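Local coordinates for DUF6836 domain-containing protein (Clostridium leptum, PDB 4PW1), which is of unknown function but belongs to the DUF6836 family, with an antiparallel beta sheet surrounded by alpha-helices, at the interface of chains A and B. Numbering follows the deposited sequence. Chains: chain A/B, Uncharacterized protein.

Contact 1: the interface of chains A and B. Residues chain A 18-21, 24; chain B 26, 28, 216, 225, 235.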
loop_
_atom_site.group_PDB
_atom_site.type_symbol
_atom_site.label_atom_id
_atom_site.label_comp_id
_atom_site.label_asym_id
_atom_site.label_seq_id
_atom_site.Cartn_x
_atom_site.Cartn_y
_atom_site.Cartn_z
ATOM N N LEU A 18 9.762 -4.565 8.870
ATOM C CA LEU A 18 9.228 -5.015 7.597
ATOM C C LEU A 18 9.454 -3.994 6.437
ATOM O O LEU A 18 9.033 -2.833 6.525
ATOM C CB LEU A 18 7.728 -5.267 7.770
ATOM C CG LEU A 18 7.048 -5.792 6.514
ATOM C CD1 LEU A 18 7.475 -7.235 6.237
ATOM C CD2 LEU A 18 5.547 -5.671 6.671
ATOM N N TYR A 19 10.073 -4.427 5.342
ATOM C CA TYR A 19 10.174 -3.593 4.133
ATOM C C TYR A 19 9.136 -3.990 3.121
ATOM O O TYR A 19 8.969 -5.176 2.868
ATOM C CB TYR A 19 11.526 -3.789 3.467
ATOM C CG TYR A 19 12.662 -3.228 4.247
ATOM C CD1 TYR A 19 13.121 -3.859 5.399
ATOM C CD2 TYR A 19 13.271 -2.026 3.849
ATOM C CE1 TYR A 19 14.157 -3.321 6.144
ATOM C CE2 TYR A 19 14.322 -1.493 4.576
ATOM C CZ TYR A 19 14.754 -2.150 5.720
ATOM O OH TYR A 19 15.793 -1.641 6.421
ATOM N N LEU A 20 8.419 -3.051 2.530
ATOM C CA LEU A 20 7.531 -3.411 1.426
ATOM C C LEU A 20 8.349 -3.662 0.161
ATOM O O LEU A 20 9.377 -3.058 -0.008
ATOM C CB LEU A 20 6.482 -2.322 1.184
ATOM C CG LEU A 20 5.501 -2.124 2.319
ATOM C CD1 LEU A 20 4.385 -1.184 1.874
ATOM C CD2 LEU A 20 4.910 -3.399 2.807
ATOM N N ASN A 21 7.909 -4.546 -0.725
ATOM C CA ASN A 21 8.726 -4.891 -1.905
ATOM C C ASN A 21 8.292 -4.094 -3.122
ATOM O O ASN A 21 7.374 -3.227 -3.008
ATOM C CB ASN A 21 8.814 -6.436 -2.119
ATOM C CG ASN A 21 7.470 -7.099 -2.446
ATOM O OD1 ASN A 21 6.582 -6.488 -3.053
ATOM N ND2 ASN A 21 7.343 -8.374 -2.085
ATOM N N GLU A 24 4.490 -3.573 -4.401
ATOM C CA GLU A 24 3.551 -3.070 -3.423
ATOM C C GLU A 24 3.581 -1.540 -3.470
ATOM O O GLU A 24 4.612 -0.919 -3.297
ATOM C CB GLU A 24 3.885 -3.625 -2.024
ATOM C CG GLU A 24 3.596 -5.127 -1.800
ATOM C CD GLU A 24 4.115 -5.692 -0.455
ATOM O OE1 GLU A 24 5.288 -5.389 -0.097
ATOM O OE2 GLU A 24 3.378 -6.471 0.253
ATOM N N LEU B 26 -3.156 -0.539 0.182
ATOM C CA LEU B 26 -2.090 -1.298 -0.398
ATOM C C LEU B 26 -2.550 -1.821 -1.748
ATOM O O LEU B 26 -3.479 -2.598 -1.801
ATOM C CB LEU B 26 -1.725 -2.457 0.534
ATOM C CG LEU B 26 -0.586 -3.383 0.110
ATOM C CD1 LEU B 26 0.715 -2.606 -0.012
ATOM C CD2 LEU B 26 -0.419 -4.489 1.144
ATOM N N LEU B 28 -1.388 -4.005 -4.960
ATOM C CA LEU B 28 -0.386 -4.909 -5.544
ATOM C C LEU B 28 -0.288 -4.731 -7.049
ATOM O O LEU B 28 -1.283 -4.384 -7.706
ATOM C CB LEU B 28 -0.758 -6.347 -5.208
ATOM C CG LEU B 28 -0.908 -6.645 -3.717
ATOM C CD1 LEU B 28 -1.223 -8.126 -3.539
ATOM C CD2 LEU B 28 0.338 -6.244 -2.953
ATOM N N LEU B 216 2.647 -9.438 6.077
ATOM C CA LEU B 216 1.802 -8.477 6.803
ATOM C C LEU B 216 0.354 -8.932 6.644
ATOM O O LEU B 216 0.047 -9.802 5.806
ATOM C CB LEU B 216 2.006 -7.059 6.251
ATOM C CG LEU B 216 1.701 -6.811 4.777
ATOM C CD1 LEU B 216 0.206 -6.839 4.461
ATOM C CD2 LEU B 216 2.304 -5.466 4.342
HETATM N N MSE B 225 5.331 -12.305 1.275
HETATM C CA MSE B 225 6.072 -11.474 0.349
HETATM C C MSE B 225 7.420 -12.067 0.103
HETATM O O MSE B 225 8.134 -12.521 1.029
HETATM C CB MSE B 225 6.211 -10.050 0.923
HETATM C CG MSE B 225 4.825 -9.409 1.043
HETATM SE SE MSE B 225 4.904 -8.008 2.467
HETATM C CE MSE B 225 6.713 -7.393 2.246
ATOM N N VAL B 235 3.756 -11.330 -4.188
ATOM C CA VAL B 235 2.963 -11.508 -3.003
ATOM C C VAL B 235 2.006 -12.645 -3.231
ATOM O O VAL B 235 1.362 -12.731 -4.277
ATOM C CB VAL B 235 2.165 -10.230 -2.686
ATOM C CG1 VAL B 235 1.300 -10.449 -1.479
ATOM C CG2 VAL B 235 3.093 -9.078 -2.477
#
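A:Glu24 reaches over to the selenomethionine B:Met225, and the two side chains cross at about a right angle. The contact belongs to the two-fold interface between two copies of a DUF6836 protein. The loop before strand 24-28 of chain A packs here on strands 214-218 and 221-227 of chain B, and A:Glu24 also touches strand 233-239. Strand 24-28 of chain A also pairs with its counterpart in chain B, through an antiparallel bridge between A:Glu24 and B:Leu28.

The CG of A:Glu24 stands anti to its own carbonyl carbon (chi1 -71°), and the chain runs out extended from there. This carries the carboxylate to the selenium. OE2 of A:Glu24 lies 3.1 Å from SE of B:Met225, tighter than ordinary packing, and the pair is not a hydrogen bond. The other oxygen, OE1 of A:Glu24, accepts a hydrogen bond from the backbone N of A:Asn21 within its own chain, at 2.8 Å. That bond is nearly straight, 165° at the hydrogen, and meets OE1 almost along the C-O axis. It ties down one end of the carboxylate and limits its rotation.

The aliphatic part of A:Glu24 lies beside B:Leu28, both pointing the same way, with CG 3.6 Å from B:Leu28 CD2. CB of A:Glu24 touches CD1 of B:Leu26 at 3.9 Å. B:Val235 comes in across the chain with CG2.

B:Met225 bends at chi3 (33°), turning its methyl CE toward the chain A loop. CB of B:Met225 faces the amide ND2 of A:Asn21, 3.6 Å away. Farther along, A:Leu20 meets B:Leu216 at about a right angle, methyl CD2 to methyl CD2 at 3.7 Å. A:Leu18 also crosses B:Leu216, laying CD2 against its CB at 3.8 Å.

Contact 2: the interface of chains A and B. Residues chain A 18, 20, 214-216, 225; chain B 18, 20, 24, 215-216.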
loop_
_atom_site.group_PDB
_atom_site.type_symbol
_atom_site.label_atom_id
_atom_site.label_comp_id
_atom_site.label_asym_id
_atom_site.label_seq_id
_atom_site.Cartn_x
_atom_site.Cartn_y
_atom_site.Cartn_z
ATOM N N LEU A 18 9.762 -4.565 8.870
ATOM C CA LEU A 18 9.228 -5.015 7.597
ATOM C C LEU A 18 9.454 -3.994 6.437
ATOM O O LEU A 18 9.033 -2.833 6.525
ATOM C CB LEU A 18 7.728 -5.267 7.770
ATOM C CG LEU A 18 7.048 -5.792 6.514
ATOM C CD1 LEU A 18 7.475 -7.235 6.237
ATOM C CD2 LEU A 18 5.547 -5.671 6.671
ATOM N N LEU A 20 8.419 -3.051 2.530
ATOM C CA LEU A 20 7.531 -3.411 1.426
ATOM C C LEU A 20 8.349 -3.662 0.161
ATOM O O LEU A 20 9.377 -3.058 -0.008
ATOM C CB LEU A 20 6.482 -2.322 1.184
ATOM C CG LEU A 20 5.501 -2.124 2.319
ATOM C CD1 LEU A 20 4.385 -1.184 1.874
ATOM C CD2 LEU A 20 4.910 -3.399 2.807
ATOM N N THR A 214 3.289 1.042 15.634
ATOM C CA THR A 214 3.825 -0.034 14.775
ATOM C C THR A 214 4.502 0.608 13.581
ATOM O O THR A 214 4.385 1.839 13.399
ATOM C CB THR A 214 2.743 -1.015 14.297
ATOM O OG1 THR A 214 1.763 -0.305 13.558
ATOM C CG2 THR A 214 2.114 -1.733 15.443
ATOM N N SER A 215 5.241 -0.176 12.794
ATOM C CA SER A 215 6.007 0.435 11.740
ATOM C C SER A 215 6.350 -0.481 10.590
ATOM O O SER A 215 6.351 -1.688 10.713
ATOM C CB SER A 215 7.297 1.025 12.320
ATOM O OG SER A 215 8.093 0.014 12.837
ATOM N N LEU A 216 6.615 0.140 9.459
ATOM C CA LEU A 216 7.150 -0.559 8.292
ATOM C C LEU A 216 8.024 0.424 7.546
ATOM O O LEU A 216 8.011 1.649 7.828
ATOM C CB LEU A 216 6.019 -1.064 7.388
ATOM C CG LEU A 216 5.045 -0.070 6.779
ATOM C CD1 LEU A 216 5.676 0.808 5.694
ATOM C CD2 LEU A 216 3.813 -0.788 6.234
HETATM N N MSE A 225 2.904 4.023 12.586
HETATM C CA MSE A 225 1.472 3.891 12.386
HETATM C C MSE A 225 0.764 3.821 13.713
HETATM O O MSE A 225 1.213 3.161 14.669
HETATM C CB MSE A 225 1.144 2.641 11.544
HETATM C CG MSE A 225 1.749 2.784 10.164
HETATM SE SE MSE A 225 1.852 0.997 9.300
HETATM C CE MSE A 225 3.219 0.252 10.316
ATOM N N LEU B 18 2.440 -7.748 11.464
ATOM C CA LEU B 18 2.071 -6.364 11.240
ATOM C C LEU B 18 0.705 -6.224 10.567
ATOM O O LEU B 18 0.478 -6.753 9.475
ATOM C CB LEU B 18 3.157 -5.684 10.399
ATOM C CG LEU B 18 2.876 -4.211 10.122
ATOM C CD1 LEU B 18 3.088 -3.396 11.402
ATOM C CD2 LEU B 18 3.766 -3.721 8.997
ATOM N N LEU B 20 -1.916 -3.582 8.618
ATOM C CA LEU B 20 -2.104 -2.214 8.099
ATOM C C LEU B 20 -3.376 -1.525 8.655
ATOM O O LEU B 20 -4.310 -2.187 8.940
ATOM C CB LEU B 20 -2.126 -2.215 6.578
ATOM C CG LEU B 20 -0.859 -2.695 5.931
ATOM C CD1 LEU B 20 -0.948 -2.430 4.431
ATOM C CD2 LEU B 20 0.369 -2.035 6.487
ATOM N N GLU B 24 -4.452 3.286 5.147
ATOM C CA GLU B 24 -3.475 2.713 4.289
ATOM C C GLU B 24 -4.213 1.869 3.228
ATOM O O GLU B 24 -4.935 0.937 3.545
ATOM C CB GLU B 24 -2.448 1.885 5.124
ATOM C CG GLU B 24 -1.472 2.730 5.998
ATOM C CD GLU B 24 -0.574 1.917 6.981
ATOM O OE1 GLU B 24 -1.090 0.986 7.646
ATOM O OE2 GLU B 24 0.655 2.209 7.128
ATOM N N SER B 215 5.950 -10.974 5.872
ATOM C CA SER B 215 4.504 -10.929 5.782
ATOM C C SER B 215 3.871 -9.734 6.473
ATOM O O SER B 215 4.461 -9.116 7.326
ATOM C CB SER B 215 3.925 -12.209 6.369
ATOM O OG SER B 215 4.284 -12.304 7.715
ATOM N N LEU B 216 2.647 -9.438 6.077
ATOM C CA LEU B 216 1.802 -8.477 6.803
ATOM C C LEU B 216 0.354 -8.932 6.644
ATOM O O LEU B 216 0.047 -9.802 5.806
ATOM C CB LEU B 216 2.006 -7.059 6.251
ATOM C CG LEU B 216 1.701 -6.811 4.777
ATOM C CD1 LEU B 216 0.206 -6.839 4.461
ATOM C CD2 LEU B 216 2.304 -5.466 4.342
#
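The loop ahead of strand 24-28 meets its own copy here, in the two-fold interface of this DUF6836 protein. It is flanked by strand 214-218 of each chain. A:Leu18 and B:Leu18 touch through their CD2 methyls, 3.5 Å apart, with the two side chains crossing obliquely. In both residues CG stands anti to the backbone N (chi1 -179° in B:Leu18), which sends the branched end out toward the partner chain. No hydrogen bond or salt bridge crosses this patch, and the packing is largely apolar.

B:Leu18 lies against strand 214-218 of chain A and uses both of its methyls. CD2 of B:Leu18 meets CB of A:Leu216 at 3.8 Å, and these side chains cross at about a right angle. CD1 of B:Leu18 touches CB of A:Thr214 at 3.8 Å, from an oblique approach. The same methyl, CD1 of B:Leu18, lies 3.7 Å from the backbone O of A:Ser215. A:Leu18 treats chain B likewise, with its CD2 3.7 Å from O of B:Ser215.

CD2 of A:Leu216 meets CD2 of B:Leu20, methyl to methyl at 3.7 Å, with the side chains at about a right angle.

The selenomethionine A:Met225 lies beside the leucines. The methyl CE of A:Met225 and CD1 of B:Leu18 reach toward each other tip to tip, 3.8 Å apart. The chain bends at chi3 (-71°) to bring the methyl there, a bend of opposite sign to that in B:Met225. The two copies therefore differ at the end of this side chain. B:Glu24 crosses A:Met225 at about a right angle with its carboxylate near the selenium. B:Glu24 is poorly ordered, so the details of its approach are doubtful.

Contact 1 and contact 2 adjoin, with the centres of their C-alpha atoms about 8 Å apart. They share A:Leu18, A:Leu20 and B:Leu216, so the leucine packing runs without a break from one to the other. Contact 1 takes in the strand 24-28 pairing. Contact 2 spans the meeting of the two loops. The glutamate and selenomethionine pair of contact 1 recurs in contact 2 with the chains swapped, though the selenomethionine ends differ. Together they form part of a two-fold interface that holds the deposited dimer. The structure alone does not show that this dimer forms in the cell.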